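Local coordinates for SusD superfamily protein (PDB 3OTN), which probably binds carbohydrate or other nutrients at the outer membrane of Parabacteroides distasonis, at residues F249-Q254 with W355-Y360; C93-Q98 with T140-E145. One frame throughout, in Å; residues are numbered along the deposited sequence.

Contact 1: F249-Q254 with W355-Y360; sequences FIYQVQ and WSVYRY. With EDO (1,2-ethanediol), chain K; EDO (1,2-ethanediol), chain S.
Tyr251 O is gripped by two successive backbone amides, Val357 N at 2.8 Å and Tyr358 N at 3.0 Å. Tyr358 O mirrors it, accepting from Ile250 N and Tyr251 N. The ladder continues with Val253 N giving a 2.7 Å bond to Trp355 O, and Trp355 N returning one to Val253 O. Among the side chains, Gln252 runs extended beyond CG and donates from NE2 to Ser356 OG (3.0 Å, N-H...O angle 151°). The same NE2 sits 3.2 Å above the plane of the Phe249 ring, over its centre, while OE1 is held by Asn245 and Asn354. An alanine at Gln252 would probably leave Ser356 OG without this donor and open a gap over the Phe249 ring. Arg359 crosses that ring obliquely, its CB 3.9 Å from Phe249 CD1, and carries its guanidinium on to salt bridges with Glu248 and Glu421. Tyr251, Val357, Val253 and Trp355 touch in sequence: Val357 CB meets the edge of the Tyr251 ring at CD2 (4.0 Å), and Val253 CG2 touches both Val357 CG2 and the edge of the indole. Helices 108-133 and 187-202 pack against Tyr251 and Tyr358. Paired residues facing one partner, Ile250 and Tyr251 on Tyr358, Val357 and Tyr358 on Tyr251, make two classic beta bulges in a small, buried antiparallel sheet.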
loop_
_atom_site.group_PDB
_atom_site.type_symbol
_atom_site.label_atom_id
_atom_site.label_comp_id
_atom_site.label_asym_id
_atom_site.label_seq_id
_atom_site.Cartn_x
_atom_site.Cartn_y
_atom_site.Cartn_z
ATOM N N PHE A 249 -3.598 6.906 11.253
ATOM C CA PHE A 249 -2.357 6.472 10.628
ATOM C C PHE A 249 -1.479 5.681 11.596
ATOM O O PHE A 249 -1.140 6.148 12.682
ATOM C CB PHE A 249 -1.593 7.616 10.000
ATOM C CG PHE A 249 -2.389 8.397 8.963
ATOM C CD1 PHE A 249 -3.070 7.749 7.940
ATOM C CD2 PHE A 249 -2.476 9.786 9.054
ATOM C CE1 PHE A 249 -3.800 8.477 6.990
ATOM C CE2 PHE A 249 -3.174 10.516 8.128
ATOM C CZ PHE A 249 -3.845 9.872 7.084
ATOM N N ILE A 250 -1.095 4.487 11.153
ATOM C CA ILE A 250 -0.322 3.515 11.960
ATOM C C ILE A 250 1.119 3.461 11.465
ATOM O O ILE A 250 2.069 3.573 12.268
ATOM C CB ILE A 250 -0.988 2.101 11.900
ATOM C CG1 ILE A 250 -2.387 2.154 12.506
ATOM C CG2 ILE A 250 -0.159 1.056 12.698
ATOM C CD1 ILE A 250 -3.216 0.911 12.215
ATOM N N TYR A 251 1.292 3.311 10.161
ATOM C CA TYR A 251 2.630 3.401 9.556
ATOM C C TYR A 251 2.550 4.097 8.189
ATOM O O TYR A 251 1.690 3.779 7.381
ATOM C CB TYR A 251 3.252 1.988 9.461
ATOM C CG TYR A 251 4.727 2.069 9.272
ATOM C CD1 TYR A 251 5.554 2.438 10.327
ATOM C CD2 TYR A 251 5.303 1.843 8.022
ATOM C CE1 TYR A 251 6.943 2.568 10.147
ATOM C CE2 TYR A 251 6.691 1.961 7.827
ATOM C CZ TYR A 251 7.498 2.333 8.873
ATOM O OH TYR A 251 8.838 2.463 8.668
ATOM N N GLN A 252 3.466 5.023 7.930
ATOM C CA GLN A 252 3.410 5.817 6.737
ATOM C C GLN A 252 4.800 6.053 6.171
ATOM O O GLN A 252 5.785 6.074 6.893
ATOM C CB GLN A 252 2.817 7.203 7.080
ATOM C CG GLN A 252 1.380 7.204 7.598
ATOM C CD GLN A 252 0.743 8.556 7.495
ATOM O OE1 GLN A 252 1.093 9.473 8.250
ATOM N NE2 GLN A 252 -0.211 8.705 6.557
ATOM N N VAL A 253 4.846 6.327 4.877
ATOM C CA VAL A 253 5.997 6.921 4.251
ATOM C C VAL A 253 6.015 8.409 4.621
ATOM O O VAL A 253 4.984 9.088 4.519
ATOM C CB VAL A 253 5.972 6.787 2.745
ATOM C CG1 VAL A 253 7.225 7.390 2.183
ATOM C CG2 VAL A 253 5.908 5.275 2.321
ATOM N N GLN A 254 7.174 8.907 5.040
ATOM C CA GLN A 254 7.303 10.279 5.586
ATOM C C GLN A 254 7.729 11.261 4.510
ATOM O O GLN A 254 8.754 11.069 3.821
ATOM C CB GLN A 254 8.308 10.353 6.739
ATOM C CG GLN A 254 8.054 9.326 7.888
ATOM C CD GLN A 254 6.731 9.534 8.584
ATOM O OE1 GLN A 254 5.930 8.589 8.782
ATOM N NE2 GLN A 254 6.469 10.746 8.930
ATOM N N TRP A 355 2.298 9.375 2.910
ATOM C CA TRP A 355 1.609 8.277 2.192
ATOM C C TRP A 355 1.454 7.072 3.130
ATOM O O TRP A 355 2.436 6.565 3.662
ATOM C CB TRP A 355 2.372 7.893 0.942
ATOM C CG TRP A 355 1.867 6.699 0.185
ATOM C CD1 TRP A 355 2.367 5.418 0.245
ATOM C CD2 TRP A 355 0.757 6.645 -0.721
ATOM N NE1 TRP A 355 1.666 4.603 -0.590
ATOM C CE2 TRP A 355 0.676 5.321 -1.198
ATOM C CE3 TRP A 355 -0.140 7.600 -1.216
ATOM C CZ2 TRP A 355 -0.281 4.916 -2.119
ATOM C CZ3 TRP A 355 -1.093 7.201 -2.150
ATOM C CH2 TRP A 355 -1.151 5.864 -2.584
ATOM N N SER A 356 0.226 6.618 3.331
ATOM C CA SER A 356 -0.019 5.496 4.237
ATOM C C SER A 356 0.453 4.131 3.763
ATOM O O SER A 356 0.298 3.785 2.600
ATOM C CB SER A 356 -1.497 5.397 4.546
ATOM O OG SER A 356 -1.850 6.498 5.301
ATOM N N VAL A 357 1.044 3.372 4.681
ATOM C CA VAL A 357 1.254 1.932 4.512
ATOM C C VAL A 357 0.131 1.175 5.259
ATOM O O VAL A 357 -0.472 0.265 4.697
ATOM C CB VAL A 357 2.667 1.500 5.019
ATOM C CG1 VAL A 357 2.832 -0.011 5.000
ATOM C CG2 VAL A 357 3.741 2.174 4.188
ATOM N N TYR A 358 -0.128 1.533 6.514
ATOM C CA TYR A 358 -1.316 1.025 7.257
ATOM C C TYR A 358 -2.030 2.163 7.954
ATOM O O TYR A 358 -1.391 2.982 8.616
ATOM C CB TYR A 358 -0.961 -0.051 8.308
ATOM C CG TYR A 358 -0.621 -1.361 7.666
ATOM C CD1 TYR A 358 -1.603 -2.130 7.080
ATOM C CD2 TYR A 358 0.691 -1.802 7.589
ATOM C CE1 TYR A 358 -1.296 -3.311 6.421
ATOM C CE2 TYR A 358 1.005 -2.981 6.936
ATOM C CZ TYR A 358 -0.002 -3.727 6.366
ATOM O OH TYR A 358 0.289 -4.864 5.702
ATOM N N ARG A 359 -3.348 2.193 7.829
ATOM C CA ARG A 359 -4.200 3.079 8.605
ATOM C C ARG A 359 -5.326 2.265 9.256
ATOM O O ARG A 359 -5.585 1.139 8.894
ATOM C CB ARG A 359 -4.738 4.231 7.763
ATOM C CG ARG A 359 -5.746 3.875 6.669
ATOM C CD ARG A 359 -6.114 5.141 5.966
ATOM N NE ARG A 359 -7.044 5.008 4.828
ATOM C CZ ARG A 359 -8.334 5.355 4.827
ATOM N NH1 ARG A 359 -8.926 5.806 5.933
ATOM N NH2 ARG A 359 -9.049 5.287 3.685
ATOM N N TYR A 360 -5.936 2.832 10.271
ATOM C CA TYR A 360 -6.924 2.119 11.087
ATOM C C TYR A 360 -8.110 1.578 10.319
ATOM O O TYR A 360 -8.582 0.460 10.618
ATOM C CB TYR A 360 -7.394 3.057 12.190
ATOM C CG TYR A 360 -8.155 2.459 13.343
ATOM C CD1 TYR A 360 -7.691 1.340 14.008
ATOM C CD2 TYR A 360 -9.268 3.107 13.846
ATOM C CE1 TYR A 360 -8.355 0.857 15.111
ATOM C CE2 TYR A 360 -9.939 2.635 14.946
ATOM C CZ TYR A 360 -9.479 1.519 15.573
ATOM O OH TYR A 360 -10.150 1.045 16.648
HETATM C C1 EDO K . 10.653 7.251 4.229
HETATM O O1 EDO K . 9.545 7.347 5.165
HETATM C C2 EDO K . 11.112 8.640 3.762
HETATM O O2 EDO K . 10.192 9.093 2.760
HETATM C C1 EDO S . -14.549 -0.224 16.851
HETATM O O1 EDO S . -15.961 -0.457 16.887
HETATM C C2 EDO S . -14.248 0.972 15.957
HETATM O O2 EDO S . -13.089 1.655 16.452
#

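Contact 2: C93-Q98 with T140-E145; sequences CNLALQ and TTVQSE. With EDO (1,2-ethanediol), chain R; EDO (1,2-ethanediol), chain M.
Val142 and Asn94 carry most of the packing. Val142 sets its CG1 on the helix backbone 3.7 Å from Leu95 CA, with the Leu95 side chain crossing it at about a right angle. CG1, anti to the Val142 carbonyl carbon (chi1 -59°), also lies against Gln98 CD, and CG2 meets Gln98 NE2 at 3.8 Å. Asn94 rests on the backbone of Thr140, its OD1 3.5 Å from Thr140 CA; that oxygen is satisfied by Arg122. The only direct polar bond between the segments is weak: the extended Gln98 side chain meets Glu145 tip to tip, amide and carboxylate planes 44° apart, and NE2 reaches OE2 at 3.0 Å with an N-H...O angle of 123°. A water and a 1,2-ethanediol bridge the two segments. The water accepts from Asn94 ND2 and donates to Thr141 O at 2.7 Å; the diol, probably from the crystallisation liquor, donates to Asn94 O and, weakly, to Thr140 O. The 140-145 segment, whose last three residues form a 3-10 turn, thus lies alongside helix 79-100; it belongs to the loop between helices 108-133 and 156-172, and Arg122 of helix 108-133 touches both Leu97 and Thr140.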
loop_
_atom_site.group_PDB
_atom_site.type_symbol
_atom_site.label_atom_id
_atom_site.label_comp_id
_atom_site.label_asym_id
_atom_site.label_seq_id
_atom_site.Cartn_x
_atom_site.Cartn_y
_atom_site.Cartn_z
ATOM N N CYS A 93 18.734 -4.082 6.763
ATOM C CA CYS A 93 18.226 -4.769 7.934
ATOM C C CYS A 93 19.135 -5.872 8.436
ATOM O O CYS A 93 19.305 -6.020 9.668
ATOM C CB CYS A 93 16.837 -5.365 7.698
ATOM S SG CYS A 93 15.502 -4.192 7.316
ATOM N N ASN A 94 19.662 -6.696 7.523
ATOM C CA ASN A 94 20.526 -7.809 7.919
ATOM C C ASN A 94 21.775 -7.311 8.610
ATOM O O ASN A 94 22.189 -7.856 9.627
ATOM C CB ASN A 94 20.875 -8.717 6.728
ATOM C CG ASN A 94 19.649 -9.471 6.184
ATOM O OD1 ASN A 94 18.687 -9.666 6.907
ATOM N ND2 ASN A 94 19.678 -9.864 4.896
ATOM N N LEU A 95 22.359 -6.244 8.082
ATOM C CA LEU A 95 23.564 -5.668 8.665
ATOM C C LEU A 95 23.264 -4.981 10.007
ATOM O O LEU A 95 24.027 -5.114 10.983
ATOM C CB LEU A 95 24.186 -4.685 7.651
ATOM C CG LEU A 95 25.525 -4.005 7.950
ATOM C CD1 LEU A 95 26.550 -5.013 8.469
ATOM C CD2 LEU A 95 26.031 -3.282 6.692
ATOM N N ALA A 96 22.154 -4.240 10.050
ATOM C CA ALA A 96 21.662 -3.613 11.275
ATOM C C ALA A 96 21.461 -4.641 12.409
ATOM O O ALA A 96 21.914 -4.419 13.546
ATOM C CB ALA A 96 20.316 -2.858 10.977
ATOM N N LEU A 97 20.819 -5.772 12.100
ATOM C CA LEU A 97 20.585 -6.809 13.101
ATOM C C LEU A 97 21.888 -7.460 13.560
ATOM O O LEU A 97 22.029 -7.777 14.743
ATOM C CB LEU A 97 19.583 -7.853 12.622
ATOM C CG LEU A 97 18.118 -7.394 12.498
ATOM C CD1 LEU A 97 17.233 -8.387 11.693
ATOM C CD2 LEU A 97 17.554 -7.071 13.862
ATOM N N GLN A 98 22.839 -7.653 12.650
ATOM C CA GLN A 98 24.142 -8.232 13.034
ATOM C C GLN A 98 24.864 -7.282 13.976
ATOM O O GLN A 98 25.305 -7.691 15.040
ATOM C CB GLN A 98 25.023 -8.496 11.828
ATOM C CG GLN A 98 26.365 -9.149 12.181
ATOM C CD GLN A 98 27.396 -9.073 11.069
ATOM O OE1 GLN A 98 27.827 -7.986 10.669
ATOM N NE2 GLN A 98 27.839 -10.228 10.605
ATOM N N THR A 140 18.888 -13.611 4.871
ATOM C CA THR A 140 18.896 -13.045 6.212
ATOM C C THR A 140 20.311 -12.870 6.741
ATOM O O THR A 140 20.476 -12.540 7.916
ATOM C CB THR A 140 18.121 -13.966 7.214
ATOM O OG1 THR A 140 18.702 -15.264 7.206
ATOM C CG2 THR A 140 16.659 -14.080 6.827
ATOM N N THR A 141 21.332 -13.096 5.917
ATOM C CA THR A 141 22.713 -12.953 6.365
ATOM C C THR A 141 23.351 -11.818 5.583
ATOM O O THR A 141 22.924 -11.505 4.476
ATOM C CB THR A 141 23.540 -14.275 6.212
ATOM O OG1 THR A 141 24.000 -14.421 4.875
ATOM C CG2 THR A 141 22.717 -15.481 6.569
ATOM N N VAL A 142 24.374 -11.200 6.173
ATOM C CA VAL A 142 25.079 -10.121 5.522
ATOM C C VAL A 142 25.738 -10.691 4.257
ATOM O O VAL A 142 26.092 -11.884 4.211
ATOM C CB VAL A 142 26.077 -9.406 6.485
ATOM C CG1 VAL A 142 25.293 -8.849 7.713
ATOM C CG2 VAL A 142 27.205 -10.341 6.906
ATOM N N GLN A 143 25.852 -9.852 3.228
ATOM C CA GLN A 143 26.307 -10.306 1.900
ATOM C C GLN A 143 27.659 -10.987 1.877
ATOM O O GLN A 143 27.828 -11.967 1.159
ATOM C CB GLN A 143 26.295 -9.160 0.881
ATOM C CG GLN A 143 24.902 -8.662 0.550
ATOM C CD GLN A 143 24.901 -7.609 -0.551
ATOM O OE1 GLN A 143 25.863 -7.481 -1.315
ATOM N NE2 GLN A 143 23.807 -6.862 -0.649
ATOM N N SER A 144 28.613 -10.476 2.655
ATOM C CA SER A 144 29.951 -11.071 2.733
ATOM C C SER A 144 29.948 -12.481 3.342
ATOM O O SER A 144 30.878 -13.238 3.123
ATOM C CB SER A 144 30.940 -10.155 3.503
ATOM O OG SER A 144 30.654 -10.049 4.910
ATOM N N GLU A 145 28.900 -12.831 4.087
ATOM C CA GLU A 145 28.811 -14.151 4.724
ATOM C C GLU A 145 27.909 -15.113 3.970
ATOM O O GLU A 145 27.719 -16.231 4.422
ATOM C CB GLU A 145 28.354 -14.010 6.171
ATOM C CG GLU A 145 29.358 -13.251 7.010
ATOM C CD GLU A 145 28.922 -13.075 8.451
ATOM O OE1 GLU A 145 28.029 -13.817 8.916
ATOM O OE2 GLU A 145 29.485 -12.179 9.120
HETATM C C1 EDO R . 21.069 -10.773 10.453
HETATM O O1 EDO R . 22.464 -10.862 10.198
HETATM C C2 EDO R . 20.568 -12.105 10.991
HETATM O O2 EDO R . 19.189 -12.287 10.650
HETATM C C1 EDO M . 20.450 -8.800 0.178
HETATM O O1 EDO M . 21.812 -8.903 0.630
HETATM C C2 EDO M . 20.232 -7.634 -0.772
HETATM O O2 EDO M . 20.955 -7.721 -2.011
HETATM O O HOH W 1 22.112 -9.271 3.288
#

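How the contacts relate
Contact 2 comes first along the chain and closes before contact 1 opens. Their centres lie 27 Å apart and their nearest atoms about 10 Å, without touching. Contact 1 is buried, its centre 9 Å from the centre of the chain, in the SusD-family part of the sequence; contact 2 is at the surface, 26 Å from that centre, in the N-terminal part, whose family is named for starch-binding proteins that associate with the outer membrane. Helix 108-133 reaches both: its Phe120, Met121, Phe127 and Tyr128 meet the small sheet of contact 1, while its Val118 and Arg122 border contact 2. This helix therefore links the peripheral loop and helix 79-100 to the inner sheet of a protein with far more helix than strand.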